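Local structure of DNA ligase (Enterobacteria phage T7, 1A0I) at residues L251-K256 with E261-G266. The protein catalyses the ATP-dependent joining of breaks in DNA, probably by sealing nicks through a covalent enzyme-adenylate intermediate as in related ligases. Residues are numbered along the deposited sequence; the frame is centred on the assembly and turned at random.
Sequences LVWGTK and EGKVIG
The six-membered ring of Trp253 lies over Val264 like a lid: CB of Val264 rises against one ring face, 4.2 Å from the centroid and 17° off the ring normal. Along the rim of the same ring the Lys263 side chain runs side by side with the indole, its CG 3.6 Å from Trp253 CZ3, while Lys263 CA meets the ring edge in plane. The CG2 branch of Val264 reaches obliquely across Leu251, 4.0 Å from Leu251 CG. Helix 285-298 packs against this side, Val294 touching Leu251 and Trp253, and Thr291 touching Lys263 and Val264. The backbone beneath forms a classic beta bulge in the antiparallel sheet of the OB-family C-terminal domain, where Ile265 and Gly266 together face Val252 at the end of strand 242-252. Val252 N gives a hydrogen bond of 2.9 Å to Gly266 O, and Ile265 N bonds to Val252 O at 3.2 Å. From Val252, CG1 settles into the hollow that Gly266 leaves, whereas CG2, anti to the backbone N, meets Ile265 CG1 at 3.9 Å, the two side chains crossing at about a right angle. The CG2 branch of Ile265 fits beside Gly254, 3.8 Å from its CA. Farther along the loop, water 1 accepts from Thr255 N and donates to Glu261 OE1, linking the two segments.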
ATOM      1  N   LEU A 251      16.918  -5.454 -23.132  1.00 24.83           N
ATOM      2  CA  LEU A 251      16.018  -4.363 -22.845  1.00 29.18           C
ATOM      3  C   LEU A 251      14.707  -4.906 -23.326  1.00 22.76           C
ATOM      4  O   LEU A 251      14.647  -5.464 -24.427  1.00 25.00           O
ATOM      5  CB  LEU A 251      16.419  -3.158 -23.673  1.00 23.02           C
ATOM      6  CG  LEU A 251      16.833  -1.835 -23.103  1.00 22.69           C
ATOM      7  CD1 LEU A 251      17.831  -1.989 -21.985  1.00 17.22           C
ATOM      8  CD2 LEU A 251      17.410  -1.037 -24.252  1.00  9.65           C
ATOM      9  N   VAL A 252      13.665  -4.878 -22.529  1.00 21.43           N
ATOM     10  CA  VAL A 252      12.402  -5.276 -23.113  1.00 26.33           C
ATOM     11  C   VAL A 252      11.736  -3.922 -23.245  1.00 24.81           C
ATOM     12  O   VAL A 252      11.859  -3.055 -22.365  1.00 31.51           O
ATOM     13  CB  VAL A 252      11.655  -6.358 -22.179  1.00 14.45           C
ATOM     14  CG1 VAL A 252      11.858  -6.101 -20.745  1.00 20.07           C
ATOM     15  CG2 VAL A 252      10.161  -6.314 -22.396  1.00 10.11           C
ATOM     16  N   TRP A 253      11.069  -3.741 -24.395  1.00 17.57           N
ATOM     17  CA  TRP A 253      10.594  -2.427 -24.761  1.00 17.83           C
ATOM     18  C   TRP A 253       9.232  -1.949 -24.393  1.00 27.70           C
ATOM     19  O   TRP A 253       9.185  -1.003 -23.614  1.00 42.55           O
ATOM     20  CB  TRP A 253      10.760  -2.197 -26.283  1.00 27.46           C
ATOM     21  CG  TRP A 253      12.172  -1.653 -26.570  1.00 38.17           C
ATOM     22  CD1 TRP A 253      13.215  -2.490 -26.918  1.00 36.48           C
ATOM     23  CD2 TRP A 253      12.597  -0.343 -26.479  1.00 39.05           C
ATOM     24  NE1 TRP A 253      14.276  -1.720 -27.041  1.00 44.60           N
ATOM     25  CE2 TRP A 253      13.963  -0.437 -26.795  1.00 42.46           C
ATOM     26  CE3 TRP A 253      12.058   0.902 -26.191  1.00 27.54           C
ATOM     27  CZ2 TRP A 253      14.776   0.710 -26.810  1.00 34.36           C
ATOM     28  CZ3 TRP A 253      12.864   2.043 -26.212  1.00 29.41           C
ATOM     29  CH2 TRP A 253      14.213   1.952 -26.511  1.00 22.99           C
ATOM     30  N   GLY A 254       8.130  -2.470 -24.896  1.00 25.75           N
ATOM     31  CA  GLY A 254       6.869  -1.814 -24.578  1.00 25.74           C
ATOM     32  C   GLY A 254       5.986  -2.167 -25.726  1.00 33.03           C
ATOM     33  O   GLY A 254       6.429  -2.139 -26.870  1.00 39.23           O
ATOM     34  N   THR A 255       4.766  -2.595 -25.472  1.00 43.00           N
ATOM     35  CA  THR A 255       3.932  -3.136 -26.519  1.00 44.34           C
ATOM     36  C   THR A 255       3.352  -2.030 -27.394  1.00 48.66           C
ATOM     37  O   THR A 255       2.388  -1.372 -27.014  1.00 49.75           O
ATOM     38  CB  THR A 255       2.840  -4.016 -25.806  1.00 42.31           C
ATOM     39  OG1 THR A 255       3.494  -4.748 -24.765  1.00 40.89           O
ATOM     40  CG2 THR A 255       2.225  -5.056 -26.712  1.00 44.15           C
ATOM     41  N   LYS A 256       3.928  -1.869 -28.593  1.00 58.36           N
ATOM     42  CA  LYS A 256       3.398  -0.901 -29.547  1.00 73.09           C
ATOM     43  C   LYS A 256       2.155  -1.488 -30.227  1.00 77.52           C
ATOM     44  O   LYS A 256       1.387  -0.796 -30.902  1.00 75.27           O
ATOM     45  CB  LYS A 256       4.466  -0.544 -30.613  1.00 74.69           C
ATOM     46  CG  LYS A 256       4.807  -1.655 -31.605  1.00 79.05           C
ATOM     47  CD  LYS A 256       4.501  -1.156 -33.007  1.00 86.94           C
ATOM     48  CE  LYS A 256       4.000  -2.291 -33.886  1.00 92.86           C
ATOM     49  NZ  LYS A 256       2.691  -1.975 -34.430  1.00 96.37           N
ATOM     50  N   GLU A 261       2.769   1.861 -23.449  1.00 53.61           N
ATOM     51  CA  GLU A 261       4.163   2.175 -23.571  1.00 56.28           C
ATOM     52  C   GLU A 261       4.678   2.088 -25.001  1.00 57.77           C
ATOM     53  O   GLU A 261       4.392   1.168 -25.768  1.00 63.88           O
ATOM     54  CB  GLU A 261       4.925   1.224 -22.666  1.00 61.32           C
ATOM     55  CG  GLU A 261       4.708   1.381 -21.150  1.00 61.39           C
ATOM     56  CD  GLU A 261       3.481   0.682 -20.562  1.00 60.77           C
ATOM     57  OE1 GLU A 261       3.191  -0.437 -20.984  1.00 55.22           O
ATOM     58  OE2 GLU A 261       2.801   1.274 -19.710  1.00 64.63           O
ATOM     59  N   GLY A 262       5.488   3.071 -25.367  1.00 55.38           N
ATOM     60  CA  GLY A 262       6.163   3.040 -26.647  1.00 45.78           C
ATOM     61  C   GLY A 262       7.668   2.971 -26.408  1.00 46.35           C
ATOM     62  O   GLY A 262       8.428   3.093 -27.365  1.00 45.81           O
ATOM     63  N   LYS A 263       8.155   2.854 -25.157  1.00 45.29           N
ATOM     64  CA  LYS A 263       9.572   2.795 -24.797  1.00 42.32           C
ATOM     65  C   LYS A 263       9.809   2.067 -23.441  1.00 30.65           C
ATOM     66  O   LYS A 263       8.957   2.154 -22.571  1.00 42.72           O
ATOM     67  CB  LYS A 263      10.113   4.241 -24.778  1.00 55.61           C
ATOM     68  CG  LYS A 263      10.528   4.844 -26.141  1.00 63.89           C
ATOM     69  CD  LYS A 263      10.764   6.355 -26.040  1.00 73.60           C
ATOM     70  CE  LYS A 263      11.277   6.984 -27.332  1.00 70.29           C
ATOM     71  NZ  LYS A 263      10.220   7.249 -28.301  1.00 67.26           N
ATOM     72  N   VAL A 264      10.980   1.424 -23.291  1.00 14.46           N
ATOM     73  CA  VAL A 264      11.503   0.499 -22.277  1.00 14.47           C
ATOM     74  C   VAL A 264      10.971   0.432 -20.863  1.00 21.02           C
ATOM     75  O   VAL A 264      11.230   1.210 -19.942  1.00 25.60           O
ATOM     76  CB  VAL A 264      13.116   0.650 -22.280  1.00  8.35           C
ATOM     77  CG1 VAL A 264      13.541   2.056 -22.023  1.00 27.80           C
ATOM     78  CG2 VAL A 264      13.764  -0.202 -21.212  1.00 20.68           C
ATOM     79  N   ILE A 265      10.345  -0.744 -20.772  1.00 27.34           N
ATOM     80  CA  ILE A 265       9.623  -1.171 -19.589  1.00 24.46           C
ATOM     81  C   ILE A 265      10.426  -2.079 -18.661  1.00 30.85           C
ATOM     82  O   ILE A 265       9.867  -2.521 -17.660  1.00 32.19           O
ATOM     83  CB  ILE A 265       8.313  -1.907 -20.009  1.00 13.79           C
ATOM     84  CG1 ILE A 265       8.559  -3.221 -20.723  1.00 10.54           C
ATOM     85  CG2 ILE A 265       7.559  -0.983 -20.942  1.00  7.29           C
ATOM     86  CD1 ILE A 265       7.281  -4.027 -20.972  1.00  2.00           C
ATOM     87  N   GLY A 266      11.668  -2.448 -18.967  1.00 36.19           N
ATOM     88  CA  GLY A 266      12.449  -3.372 -18.166  1.00 28.15           C
ATOM     89  C   GLY A 266      13.650  -3.979 -18.911  1.00 38.13           C
ATOM     90  O   GLY A 266      14.067  -3.571 -20.010  1.00 29.70           O
TER
HETATM   91  O   HOH W   1       3.594  -2.681 -22.644  1.00 21.48           O